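Local structure of kcn28 (Kitasatospora, 6J31) at residues T36-P41 / A94-D99; R184-V189 / A387-R392; L243-T248 / A346-D351. The protein binds (2E,2'E)-3,3'-(1,2-phenylene)di(prop-2-enoic acid) between the two Rossmann-like domains of a GT-B fold with an erythromycin biosynthesis protein CIII-like C-terminal part. All coordinates share one frame; numbering follows the deposited sequence.

Contact 1: residues T36-P41 / A94-D99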
ATOM      1  N   THR A  36      14.737  -6.015  15.037  1.00 31.19           N
ATOM      2  CA  THR A  36      14.693  -7.243  14.260  1.00 30.83           C
ATOM      3  C   THR A  36      13.484  -7.181  13.340  1.00 33.16           C
ATOM      4  O   THR A  36      12.452  -6.600  13.691  1.00 32.86           O
ATOM      5  CB  THR A  36      14.627  -8.489  15.152  1.00 30.17           C
ATOM      6  OG1 THR A  36      13.497  -8.411  16.029  1.00 28.15           O
ATOM      7  CG2 THR A  36      15.907  -8.604  15.981  1.00 24.86           C
ATOM      8  N   TYR A  37      13.628  -7.743  12.143  1.00 32.91           N
ATOM      9  CA  TYR A  37      12.596  -7.669  11.116  1.00 31.16           C
ATOM     10  C   TYR A  37      12.341  -9.079  10.598  1.00 31.16           C
ATOM     11  O   TYR A  37      13.185  -9.651   9.899  1.00 32.88           O
ATOM     12  CB  TYR A  37      13.024  -6.719   9.995  1.00 29.47           C
ATOM     13  CG  TYR A  37      11.927  -6.290   9.047  1.00 29.13           C
ATOM     14  CD1 TYR A  37      10.777  -7.054   8.870  1.00 27.87           C
ATOM     15  CD2 TYR A  37      12.037  -5.106   8.333  1.00 29.43           C
ATOM     16  CE1 TYR A  37       9.782  -6.655   8.004  1.00 27.96           C
ATOM     17  CE2 TYR A  37      11.045  -4.700   7.465  1.00 28.95           C
ATOM     18  CZ  TYR A  37       9.921  -5.477   7.306  1.00 28.66           C
ATOM     19  OH  TYR A  37       8.930  -5.069   6.443  1.00 30.90           O
ATOM     20  N   ALA A  38      11.177  -9.627  10.931  1.00 28.89           N
ATOM     21  CA  ALA A  38      10.790 -10.962  10.501  1.00 28.05           C
ATOM     22  C   ALA A  38      10.039 -10.870   9.181  1.00 29.99           C
ATOM     23  O   ALA A  38       9.023 -10.173   9.087  1.00 30.76           O
ATOM     24  CB  ALA A  38       9.931 -11.648  11.562  1.00 28.91           C
ATOM     25  N   ASN A  39      10.544 -11.563   8.165  1.00 29.77           N
ATOM     26  CA  ASN A  39       9.881 -11.596   6.872  1.00 29.29           C
ATOM     27  C   ASN A  39      10.441 -12.762   6.069  1.00 31.15           C
ATOM     28  O   ASN A  39      11.444 -13.376   6.443  1.00 31.42           O
ATOM     29  CB  ASN A  39      10.048 -10.271   6.128  1.00 28.29           C
ATOM     30  CG  ASN A  39       8.862  -9.954   5.246  1.00 28.25           C
ATOM     31  OD1 ASN A  39       8.219 -10.854   4.701  1.00 28.45           O
ATOM     32  ND2 ASN A  39       8.540  -8.671   5.129  1.00 24.58           N
ATOM     33  N   ASP A  40       9.779 -13.053   4.954  1.00 32.59           N
ATOM     34  CA  ASP A  40      10.217 -14.129   4.079  1.00 33.61           C
ATOM     35  C   ASP A  40      11.573 -13.783   3.463  1.00 32.00           C
ATOM     36  O   ASP A  40      11.838 -12.618   3.159  1.00 30.02           O
ATOM     37  CB  ASP A  40       9.176 -14.373   2.986  1.00 36.26           C
ATOM     38  CG  ASP A  40       9.472 -15.610   2.150  1.00 37.84           C
ATOM     39  OD1 ASP A  40      10.403 -15.555   1.317  1.00 38.68           O
ATOM     40  OD2 ASP A  40       8.766 -16.633   2.314  1.00 38.50           O
ATOM     41  N   PRO A  41      12.462 -14.764   3.291  1.00 31.80           N
ATOM     42  CA  PRO A  41      13.778 -14.459   2.710  1.00 30.78           C
ATOM     43  C   PRO A  41      13.714 -13.893   1.302  1.00 27.98           C
ATOM     44  O   PRO A  41      14.690 -13.280   0.856  1.00 26.30           O
ATOM     45  CB  PRO A  41      14.491 -15.819   2.730  1.00 32.46           C
ATOM     46  CG  PRO A  41      13.814 -16.577   3.814  1.00 34.83           C
ATOM     47  CD  PRO A  41      12.376 -16.162   3.741  1.00 33.04           C
ATOM     48  N   ALA A  94       9.254 -19.638  17.612  1.00 30.96           N
ATOM     49  CA  ALA A  94      10.570 -20.263  17.704  1.00 30.82           C
ATOM     50  C   ALA A  94      11.686 -19.227  17.640  1.00 30.35           C
ATOM     51  O   ALA A  94      12.675 -19.321  18.378  1.00 30.85           O
ATOM     52  CB  ALA A  94      10.728 -21.301  16.594  1.00 30.30           C
ATOM     53  N   ALA A  95      11.551 -18.234  16.760  1.00 28.39           N
ATOM     54  CA  ALA A  95      12.613 -17.249  16.590  1.00 30.00           C
ATOM     55  C   ALA A  95      12.775 -16.362  17.825  1.00 29.54           C
ATOM     56  O   ALA A  95      13.900 -16.010  18.193  1.00 28.83           O
ATOM     57  CB  ALA A  95      12.345 -16.398  15.350  1.00 31.02           C
ATOM     58  N   TYR A  96      11.671 -15.983  18.471  1.00 28.77           N
ATOM     59  CA  TYR A  96      11.713 -14.982  19.532  1.00 28.57           C
ATOM     60  C   TYR A  96      11.566 -15.554  20.935  1.00 30.59           C
ATOM     61  O   TYR A  96      11.592 -14.782  21.899  1.00 29.81           O
ATOM     62  CB  TYR A  96      10.621 -13.931  19.300  1.00 28.41           C
ATOM     63  CG  TYR A  96      10.924 -12.972  18.172  1.00 27.51           C
ATOM     64  CD1 TYR A  96      11.849 -11.948  18.337  1.00 25.56           C
ATOM     65  CD2 TYR A  96      10.296 -13.097  16.940  1.00 27.24           C
ATOM     66  CE1 TYR A  96      12.129 -11.068  17.311  1.00 25.32           C
ATOM     67  CE2 TYR A  96      10.571 -12.226  15.909  1.00 25.97           C
ATOM     68  CZ  TYR A  96      11.488 -11.212  16.097  1.00 25.51           C
ATOM     69  OH  TYR A  96      11.766 -10.340  15.068  1.00 25.73           O
ATOM     70  N   GLU A  97      11.466 -16.880  21.080  1.00 35.40           N
ATOM     71  CA  GLU A  97      11.186 -17.481  22.384  1.00 39.58           C
ATOM     72  C   GLU A  97      12.208 -17.066  23.429  1.00 40.97           C
ATOM     73  O   GLU A  97      11.851 -16.738  24.567  1.00 39.33           O
ATOM     74  CB  GLU A  97      11.164 -19.003  22.260  1.00 42.46           C
ATOM     75  CG  GLU A  97      11.031 -19.740  23.580  1.00 44.12           C
ATOM     76  CD  GLU A  97       9.667 -19.565  24.214  1.00 45.33           C
ATOM     77  OE1 GLU A  97       8.654 -19.780  23.514  1.00 44.90           O
ATOM     78  OE2 GLU A  97       9.608 -19.229  25.415  1.00 46.29           O
ATOM     79  N   GLU A  98      13.484 -17.077  23.060  1.00 43.84           N
ATOM     80  CA  GLU A  98      14.583 -16.777  23.961  1.00 47.57           C
ATOM     81  C   GLU A  98      15.118 -15.364  23.762  1.00 43.86           C
ATOM     82  O   GLU A  98      16.122 -15.000  24.379  1.00 40.95           O
ATOM     83  CB  GLU A  98      15.707 -17.787  23.719  1.00 55.71           C
ATOM     84  CG  GLU A  98      15.276 -19.256  23.781  1.00 63.45           C
ATOM     85  CD  GLU A  98      15.510 -19.922  25.119  1.00 71.50           C
ATOM     86  OE1 GLU A  98      14.603 -19.896  25.978  1.00 75.60           O
ATOM     87  OE2 GLU A  98      16.608 -20.493  25.296  1.00 74.45           O
ATOM     88  N   ASP A  99      14.491 -14.579  22.891  1.00 43.96           N
ATOM     89  CA  ASP A  99      14.946 -13.236  22.540  1.00 42.93           C
ATOM     90  C   ASP A  99      13.742 -12.311  22.401  1.00 38.45           C
ATOM     91  O   ASP A  99      13.557 -11.637  21.386  1.00 36.45           O
ATOM     92  CB  ASP A  99      15.762 -13.278  21.248  1.00 47.00           C
ATOM     93  CG  ASP A  99      16.723 -12.116  21.121  1.00 50.14           C
ATOM     94  OD1 ASP A  99      16.856 -11.337  22.086  1.00 53.24           O
ATOM     95  OD2 ASP A  99      17.346 -11.980  20.048  1.00 53.91           O
TER
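Tyr96, Thr36 and Ala38 account for nearly all of the surface buried here, and the phenol of Tyr96 does the touching for its segment. From the last turn of helix 74-96 this ring reaches across to strand 34-39, where its OH lies 2.8 Å from Thr36 OG1 in a hydrogen bond that either hydroxyl could donate. OG1 approaches at the rim of the ring, in its plane, and sits 3.3 Å from Tyr96 CE1; it therefore meets the edge and not a face. The two side chains run past each other in opposite directions. With chi1 at 57°, Thr36 holds OG1 between its own backbone N and carbonyl carbon, which turns the hydroxyl to the phenol. Ala38, two residues on along the same side of the strand, offers its methyl to the other edge of the ring, CB lying 4.4 Å from Tyr96 CE2. The phenol end thus fits between a polar and an apolar neighbour. From Tyr96 to Asp99 the chain makes a type I beta turn, with Asp99 N bonded to Tyr96 O at 3.1 Å, and the carbonyl of Asp99 comes back to the ring edge. Thr36 OG1 has a second hydrogen-bond partner in His6 NE2, so the buried hydroxyl is gripped twice. Strand 34-39 runs between strands 6-10 and 53-56 of the N-terminal parallel sheet; Tyr96 also touches Ala8 and Val55 of those strands and meets Phe104 of strand 103-107 edge-to-face, seating this part of helix 74-96 against the sheet.

Contact 2: residues R184-V189 / A387-R392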
ATOM      1  N   ARG A 184      -3.247  -0.977  19.000  1.00 38.27           N
ATOM      2  CA  ARG A 184      -2.727   0.308  18.564  1.00 38.56           C
ATOM      3  C   ARG A 184      -2.367   0.177  17.096  1.00 32.82           C
ATOM      4  O   ARG A 184      -1.916  -0.883  16.656  1.00 30.62           O
ATOM      5  CB  ARG A 184      -1.496   0.734  19.378  1.00 43.83           C
ATOM      6  CG  ARG A 184      -1.808   1.115  20.808  1.00 49.83           C
ATOM      7  CD  ARG A 184      -0.558   1.191  21.673  1.00 54.08           C
ATOM      8  NE  ARG A 184      -0.899   1.304  23.089  1.00 57.99           N
ATOM      9  CZ  ARG A 184      -1.340   2.421  23.661  1.00 61.13           C
ATOM     10  NH1 ARG A 184      -1.493   3.523  22.935  1.00 61.19           N
ATOM     11  NH2 ARG A 184      -1.631   2.440  24.956  1.00 63.08           N
ATOM     12  N   SER A 185      -2.568   1.245  16.335  1.00 29.25           N
ATOM     13  CA  SER A 185      -2.299   1.160  14.910  1.00 28.52           C
ATOM     14  C   SER A 185      -1.735   2.471  14.399  1.00 28.51           C
ATOM     15  O   SER A 185      -2.245   3.546  14.726  1.00 30.07           O
ATOM     16  CB  SER A 185      -3.565   0.794  14.135  1.00 27.13           C
ATOM     17  OG  SER A 185      -3.331   0.855  12.742  1.00 26.94           O
ATOM     18  N   LEU A 186      -0.683   2.369  13.596  1.00 28.42           N
ATOM     19  CA  LEU A 186      -0.140   3.499  12.859  1.00 28.78           C
ATOM     20  C   LEU A 186      -0.608   3.343  11.420  1.00 27.81           C
ATOM     21  O   LEU A 186      -0.194   2.409  10.725  1.00 26.36           O
ATOM     22  CB  LEU A 186       1.385   3.544  12.949  1.00 29.84           C
ATOM     23  CG  LEU A 186       1.978   3.729  14.345  1.00 31.10           C
ATOM     24  CD1 LEU A 186       3.492   3.734  14.280  1.00 30.22           C
ATOM     25  CD2 LEU A 186       1.463   5.005  14.981  1.00 32.31           C
ATOM     26  N   VAL A 187      -1.501   4.227  10.990  1.00 25.71           N
ATOM     27  CA  VAL A 187      -2.070   4.171   9.649  1.00 25.50           C
ATOM     28  C   VAL A 187      -1.223   5.080   8.770  1.00 27.71           C
ATOM     29  O   VAL A 187      -1.227   6.302   8.936  1.00 28.15           O
ATOM     30  CB  VAL A 187      -3.545   4.589   9.644  1.00 25.98           C
ATOM     31  CG1 VAL A 187      -4.183   4.287   8.297  1.00 26.02           C
ATOM     32  CG2 VAL A 187      -4.298   3.892  10.765  1.00 25.60           C
ATOM     33  N   LEU A 188      -0.515   4.489   7.815  1.00 29.49           N
ATOM     34  CA  LEU A 188       0.480   5.215   7.032  1.00 31.70           C
ATOM     35  C   LEU A 188      -0.146   5.946   5.852  1.00 33.28           C
ATOM     36  O   LEU A 188       0.410   5.959   4.753  1.00 33.92           O
ATOM     37  CB  LEU A 188       1.545   4.228   6.567  1.00 32.10           C
ATOM     38  CG  LEU A 188       2.433   3.664   7.684  1.00 31.07           C
ATOM     39  CD1 LEU A 188       3.751   3.114   7.147  1.00 29.83           C
ATOM     40  CD2 LEU A 188       2.673   4.699   8.780  1.00 30.67           C
ATOM     41  N   VAL A 189      -1.322   6.535   6.049  1.00 34.05           N
ATOM     42  CA  VAL A 189      -1.976   7.366   5.040  1.00 35.35           C
ATOM     43  C   VAL A 189      -2.488   8.624   5.726  1.00 34.40           C
ATOM     44  O   VAL A 189      -2.708   8.634   6.947  1.00 32.08           O
ATOM     45  CB  VAL A 189      -3.132   6.613   4.332  1.00 38.09           C
ATOM     46  CG1 VAL A 189      -2.685   5.246   3.835  1.00 40.25           C
ATOM     47  CG2 VAL A 189      -4.320   6.466   5.255  1.00 38.78           C
ATOM     48  N   ALA A 387       7.871   7.118  14.854  1.00 32.99           N
ATOM     49  CA  ALA A 387       8.932   6.623  15.722  1.00 34.42           C
ATOM     50  C   ALA A 387       8.721   7.073  17.164  1.00 35.77           C
ATOM     51  O   ALA A 387       8.941   6.299  18.101  1.00 36.34           O
ATOM     52  CB  ALA A 387      10.292   7.086  15.201  1.00 34.92           C
ATOM     53  N   ASP A 388       8.288   8.323  17.365  1.00 38.26           N
ATOM     54  CA  ASP A 388       8.039   8.805  18.722  1.00 39.60           C
ATOM     55  C   ASP A 388       6.932   8.006  19.401  1.00 38.18           C
ATOM     56  O   ASP A 388       7.028   7.688  20.592  1.00 37.22           O
ATOM     57  CB  ASP A 388       7.692  10.291  18.708  1.00 42.57           C
ATOM     58  CG  ASP A 388       8.863  11.162  18.293  1.00 45.61           C
ATOM     59  OD1 ASP A 388      10.003  10.649  18.224  1.00 45.99           O
ATOM     60  OD2 ASP A 388       8.642  12.365  18.038  1.00 46.54           O
ATOM     61  N   LEU A 389       5.869   7.676  18.661  1.00 36.94           N
ATOM     62  CA  LEU A 389       4.778   6.901  19.245  1.00 35.56           C
ATOM     63  C   LEU A 389       5.228   5.492  19.619  1.00 35.73           C
ATOM     64  O   LEU A 389       4.806   4.953  20.649  1.00 35.31           O
ATOM     65  CB  LEU A 389       3.593   6.852  18.282  1.00 34.59           C
ATOM     66  CG  LEU A 389       2.822   8.164  18.163  1.00 35.19           C
ATOM     67  CD1 LEU A 389       1.660   8.018  17.192  1.00 35.59           C
ATOM     68  CD2 LEU A 389       2.340   8.608  19.536  1.00 34.18           C
ATOM     69  N   ILE A 390       6.078   4.882  18.794  1.00 35.79           N
ATOM     70  CA  ILE A 390       6.586   3.549  19.096  1.00 35.75           C
ATOM     71  C   ILE A 390       7.469   3.584  20.339  1.00 36.41           C
ATOM     72  O   ILE A 390       7.421   2.678  21.181  1.00 36.20           O
ATOM     73  CB  ILE A 390       7.336   2.980  17.879  1.00 35.19           C
ATOM     74  CG1 ILE A 390       6.358   2.695  16.739  1.00 35.21           C
ATOM     75  CG2 ILE A 390       8.085   1.710  18.256  1.00 35.81           C
ATOM     76  CD1 ILE A 390       7.002   2.668  15.367  1.00 35.23           C
ATOM     77  N   GLU A 391       8.294   4.621  20.470  1.00 37.76           N
ATOM     78  CA  GLU A 391       9.166   4.722  21.631  1.00 40.80           C
ATOM     79  C   GLU A 391       8.391   4.893  22.934  1.00 43.00           C
ATOM     80  O   GLU A 391       8.917   4.543  23.994  1.00 42.24           O
ATOM     81  CB  GLU A 391      10.163   5.863  21.432  1.00 41.40           C
ATOM     82  CG  GLU A 391      11.298   5.475  20.498  1.00 44.10           C
ATOM     83  CD  GLU A 391      12.344   6.556  20.341  1.00 46.68           C
ATOM     84  OE1 GLU A 391      11.998   7.755  20.415  1.00 47.35           O
ATOM     85  OE2 GLU A 391      13.526   6.195  20.166  1.00 47.19           O
ATOM     86  N   ARG A 392       7.156   5.409  22.879  1.00 45.92           N
ATOM     87  CA  ARG A 392       6.327   5.507  24.081  1.00 49.89           C
ATOM     88  C   ARG A 392       6.001   4.133  24.644  1.00 48.97           C
ATOM     89  O   ARG A 392       5.717   4.004  25.841  1.00 49.75           O
ATOM     90  CB  ARG A 392       5.021   6.249  23.772  1.00 56.38           C
ATOM     91  CG  ARG A 392       5.150   7.739  23.490  1.00 61.86           C
ATOM     92  CD  ARG A 392       5.349   8.590  24.741  1.00 66.90           C
ATOM     93  NE  ARG A 392       4.259   8.434  25.697  1.00 72.63           N
ATOM     94  CZ  ARG A 392       4.290   8.851  26.961  1.00 77.07           C
ATOM     95  NH1 ARG A 392       5.363   9.464  27.445  1.00 78.45           N
ATOM     96  NH2 ARG A 392       3.239   8.648  27.750  1.00 79.08           N
TER
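Leu186 points its forked end at helix 382-391 and divides it between two neighbouring side chains, Leu389 and Ile390. Its CD2 meets Leu389 CD1 at 3.7 Å, while CD1, the other branch, lies 3.8 Å from Ile390 CD1 and 3.9 Å from Ile390 CG1. In both pairs the side chains cross obliquely, chiefly methyl against methyl, with no hydrogen bond between the segments. Leu389 presents one branch, CD1, to the strand. The CB of Ile390 does not aim at the strand, but its longer branch curves back to it; chi1 of -68° sets CG1 beside the backbone N, and a stretched chi2 of 157° carries CD1 to the leucine. This is where the end of a two-domain GT-B chain returns to its first half: strand 185-187 belongs to the N-terminal parallel sheet, and helix 382-391, near the C terminus, lies over one side of it. A return of the last helix to the N-terminal domain is a familiar feature of this fold. Leu186 lies beside Ile125 and Ile127 of the adjacent strand 124-128, and Ile390 reaches the same Ile125 as well as Leu24 and Leu28 of helix 22-30. Leu186 and Ile390 are buried, whereas Leu389 remains partly exposed and leans on Thr206 of strand 205-207. On the flank of the helix, Asp388 and Glu391 both form salt bridges with Arg31, and Glu391 is also hydrogen-bonded to His33.

Contact 3: residues L243-T248 / A346-D351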
ATOM      1  N   LEU A 243      -2.286  -4.634 -22.708  1.00 99.00           N
ATOM      2  CA  LEU A 243      -1.717  -4.115 -23.947  1.00 94.46           C
ATOM      3  C   LEU A 243      -2.759  -3.326 -24.737  1.00 89.69           C
ATOM      4  O   LEU A 243      -2.407  -2.306 -25.342  1.00 89.97           O
ATOM      5  CB  LEU A 243      -1.135  -5.239 -24.810  1.00 95.42           C
ATOM      6  CG  LEU A 243      -0.218  -4.798 -25.962  1.00 96.72           C
ATOM      7  CD1 LEU A 243       0.813  -3.771 -25.508  1.00 96.87           C
ATOM      8  CD2 LEU A 243       0.467  -5.994 -26.613  1.00 97.31           C
ATOM      9  N   PRO A 244      -4.032  -3.755 -24.792  1.00 84.98           N
ATOM     10  CA  PRO A 244      -5.022  -2.928 -25.505  1.00 82.77           C
ATOM     11  C   PRO A 244      -5.148  -1.526 -24.936  1.00 80.74           C
ATOM     12  O   PRO A 244      -5.270  -0.562 -25.704  1.00 80.93           O
ATOM     13  CB  PRO A 244      -6.322  -3.728 -25.349  1.00 82.68           C
ATOM     14  CG  PRO A 244      -5.875  -5.123 -25.193  1.00 83.16           C
ATOM     15  CD  PRO A 244      -4.612  -5.055 -24.399  1.00 83.64           C
ATOM     16  N   PHE A 245      -5.117  -1.381 -23.607  1.00 78.95           N
ATOM     17  CA  PHE A 245      -5.132  -0.046 -23.018  1.00 77.97           C
ATOM     18  C   PHE A 245      -3.858   0.715 -23.364  1.00 78.50           C
ATOM     19  O   PHE A 245      -3.902   1.922 -23.629  1.00 78.00           O
ATOM     20  CB  PHE A 245      -5.324  -0.126 -21.505  1.00 76.88           C
ATOM     21  CG  PHE A 245      -5.275   1.213 -20.818  1.00 76.20           C
ATOM     22  CD1 PHE A 245      -6.333   2.103 -20.923  1.00 75.86           C
ATOM     23  CD2 PHE A 245      -4.173   1.581 -20.066  1.00 76.19           C
ATOM     24  CE1 PHE A 245      -6.285   3.336 -20.298  1.00 75.81           C
ATOM     25  CE2 PHE A 245      -4.124   2.810 -19.435  1.00 76.42           C
ATOM     26  CZ  PHE A 245      -5.179   3.689 -19.554  1.00 76.32           C
ATOM     27  N   TYR A 246      -2.712   0.025 -23.354  1.00 80.27           N
ATOM     28  CA  TYR A 246      -1.449   0.660 -23.717  1.00 82.96           C
ATOM     29  C   TYR A 246      -1.502   1.188 -25.144  1.00 80.16           C
ATOM     30  O   TYR A 246      -0.953   2.256 -25.446  1.00 80.00           O
ATOM     31  CB  TYR A 246      -0.292  -0.329 -23.559  1.00 89.79           C
ATOM     32  CG  TYR A 246      -0.001  -0.702 -22.125  1.00 97.12           C
ATOM     33  CD1 TYR A 246      -0.241   0.195 -21.095  1.00100.84           C
ATOM     34  CD2 TYR A 246       0.536  -1.944 -21.802  1.00100.85           C
ATOM     35  CE1 TYR A 246       0.028  -0.134 -19.783  1.00104.33           C
ATOM     36  CE2 TYR A 246       0.805  -2.286 -20.490  1.00104.32           C
ATOM     37  CZ  TYR A 246       0.551  -1.375 -19.486  1.00108.58           C
ATOM     38  OH  TYR A 246       0.818  -1.699 -18.178  1.00117.47           O
ATOM     39  N   GLU A 247      -2.142   0.438 -26.037  1.00 78.80           N
ATOM     40  CA  GLU A 247      -2.307   0.897 -27.410  1.00 78.97           C
ATOM     41  C   GLU A 247      -3.219   2.116 -27.491  1.00 77.64           C
ATOM     42  O   GLU A 247      -2.974   3.023 -28.293  1.00 77.64           O
ATOM     43  CB  GLU A 247      -2.799  -0.257 -28.281  1.00 81.10           C
ATOM     44  CG  GLU A 247      -1.709  -1.270 -28.570  1.00 82.76           C
ATOM     45  CD  GLU A 247      -2.089  -2.214 -29.682  1.00 84.83           C
ATOM     46  OE1 GLU A 247      -1.523  -2.112 -30.795  1.00 86.25           O
ATOM     47  OE2 GLU A 247      -2.986  -3.046 -29.436  1.00 84.78           O
ATOM     48  N   THR A 248      -4.265   2.171 -26.667  1.00 76.93           N
ATOM     49  CA  THR A 248      -5.069   3.388 -26.600  1.00 77.09           C
ATOM     50  C   THR A 248      -4.240   4.579 -26.120  1.00 77.39           C
ATOM     51  O   THR A 248      -4.397   5.697 -26.624  1.00 77.96           O
ATOM     52  CB  THR A 248      -6.276   3.171 -25.691  1.00 76.61           C
ATOM     53  OG1 THR A 248      -6.985   1.999 -26.115  1.00 76.84           O
ATOM     54  CG2 THR A 248      -7.208   4.365 -25.757  1.00 76.47           C
ATOM     55  N   ALA A 346     -11.771  -1.009 -19.441  1.00 95.99           N
ATOM     56  CA  ALA A 346     -12.553  -1.780 -20.402  1.00 94.50           C
ATOM     57  C   ALA A 346     -13.292  -0.869 -21.377  1.00 92.10           C
ATOM     58  O   ALA A 346     -13.310  -1.131 -22.585  1.00 93.09           O
ATOM     59  CB  ALA A 346     -13.536  -2.689 -19.668  1.00 94.71           C
ATOM     60  N   THR A 347     -13.907   0.199 -20.877  1.00 88.29           N
ATOM     61  CA  THR A 347     -14.794   1.028 -21.680  1.00 85.89           C
ATOM     62  C   THR A 347     -14.200   2.374 -22.082  1.00 84.25           C
ATOM     63  O   THR A 347     -14.887   3.155 -22.747  1.00 84.25           O
ATOM     64  CB  THR A 347     -16.114   1.248 -20.931  1.00 85.72           C
ATOM     65  OG1 THR A 347     -15.934   2.246 -19.918  1.00 85.29           O
ATOM     66  CG2 THR A 347     -16.577  -0.047 -20.285  1.00 85.90           C
ATOM     67  N   VAL A 348     -12.957   2.679 -21.699  1.00 82.91           N
ATOM     68  CA  VAL A 348     -12.390   3.990 -21.999  1.00 81.35           C
ATOM     69  C   VAL A 348     -12.115   4.118 -23.495  1.00 81.33           C
ATOM     70  O   VAL A 348     -11.636   3.181 -24.148  1.00 81.31           O
ATOM     71  CB  VAL A 348     -11.126   4.247 -21.158  1.00 80.01           C
ATOM     72  CG1 VAL A 348     -10.048   3.201 -21.432  1.00 79.54           C
ATOM     73  CG2 VAL A 348     -10.608   5.664 -21.391  1.00 79.57           C
ATOM     74  N   THR A 349     -12.441   5.311 -24.061  1.00 81.49           N
ATOM     75  CA  THR A 349     -12.326   5.771 -25.436  1.00 82.54           C
ATOM     76  C   THR A 349     -11.090   6.654 -25.608  1.00 84.02           C
ATOM     77  O   THR A 349     -10.648   7.300 -24.653  1.00 83.93           O
ATOM     78  CB  THR A 349     -13.601   6.553 -25.806  1.00 81.44           C
ATOM     79  OG1 THR A 349     -14.628   5.637 -26.206  1.00 81.40           O
ATOM     80  CG2 THR A 349     -13.377   7.592 -26.904  1.00 81.19           C
ATOM     81  N   PRO A 350     -10.485   6.689 -26.807  1.00 86.58           N
ATOM     82  CA  PRO A 350      -9.334   7.590 -27.012  1.00 88.20           C
ATOM     83  C   PRO A 350      -9.633   9.056 -26.729  1.00 90.22           C
ATOM     84  O   PRO A 350      -8.806   9.731 -26.105  1.00 89.89           O
ATOM     85  CB  PRO A 350      -8.974   7.349 -28.485  1.00 87.88           C
ATOM     86  CG  PRO A 350      -9.383   5.935 -28.722  1.00 87.18           C
ATOM     87  CD  PRO A 350     -10.646   5.742 -27.926  1.00 87.06           C
ATOM     88  N   ASP A 351     -10.779   9.579 -27.174  1.00 92.20           N
ATOM     89  CA  ASP A 351     -11.130  10.952 -26.815  1.00 93.71           C
ATOM     90  C   ASP A 351     -11.442  11.083 -25.330  1.00 92.93           C
ATOM     91  O   ASP A 351     -11.085  12.090 -24.709  1.00 93.24           O
ATOM     92  CB  ASP A 351     -12.286  11.479 -27.665  1.00 96.39           C
ATOM     93  CG  ASP A 351     -11.801  12.220 -28.900  1.00 99.67           C
ATOM     94  OD1 ASP A 351     -10.568  12.341 -29.073  1.00100.73           O
ATOM     95  OD2 ASP A 351     -12.649  12.707 -29.680  1.00101.20           O
TER
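Val348 and Pro350 lean on Phe245 and Thr248 where, in the C-terminal Rossmann-like domain of the GT-B fold, helix 243-253 meets the lead-in and first turn of helix 350-362. Helix 243-253 is the connection of a beta-alpha-beta unit, joining strand 229-234 to its parallel neighbour 259-264; residues 346-351 lead from strand 340-342, at the margin of the same sheet, into helix 350-362. Ala346 begins the approach, its CA 8.1 Å from that of Phe245, but its CB is turned away, and its backbone N is hydrogen-bonded to Asp344 OD1. Val348 then turns inward: chi1 of 60° places CG1 between the backbone N and the carbonyl carbon and points this methyl at the rim of the Phe245 ring. CG1 lies near the ring plane, 3.9 Å from CD1 and equally far from CE1 of Phe245, so it rests against the CD1-CE1 side and covers neither face. The valine and phenylalanine side chains meet at about a right angle. For its part, Phe245 swings CG anti to the backbone N (chi1 177°), which brings the buried ring toward residues 346-351; Leu235 and Ile345 pack on it too. Thr349, at the N-cap position, turns its CB away and makes no capping bond with its side chain. Pro350 opens the helix, a place where the lack of a backbone N-H costs no helical bond. Its ring also touches Glu251 and Val252, one turn farther along helix 243-253, while the Thr248 methyl CG2 stands across it, 4.0 Å from Pro350 CG and 4.1 Å from Pro350 CA.

From the N terminus, the chain first closes the shortest of the three loops at contact 1, where 94-99 comes back to 36-41 and ties the last turn of helix 74-96 to the N-terminal sheet. Residues 184-189, which carry a later strand of that sheet, then open contact 2, which closes only at 387-392 near the C terminus. Contact 3, between 243-248 and 346-351, falls wholly within this long excursion and joins helix 243-253 to the lead-in and first turn of helix 350-362. Contact 1 is finished before either of the others starts, and none cross. Contacts 1 and 2 reach the same sheet, their centres 21 Å apart; contact 3 lies across the centre of the molecule, 42 Å from contact 2, centre to centre.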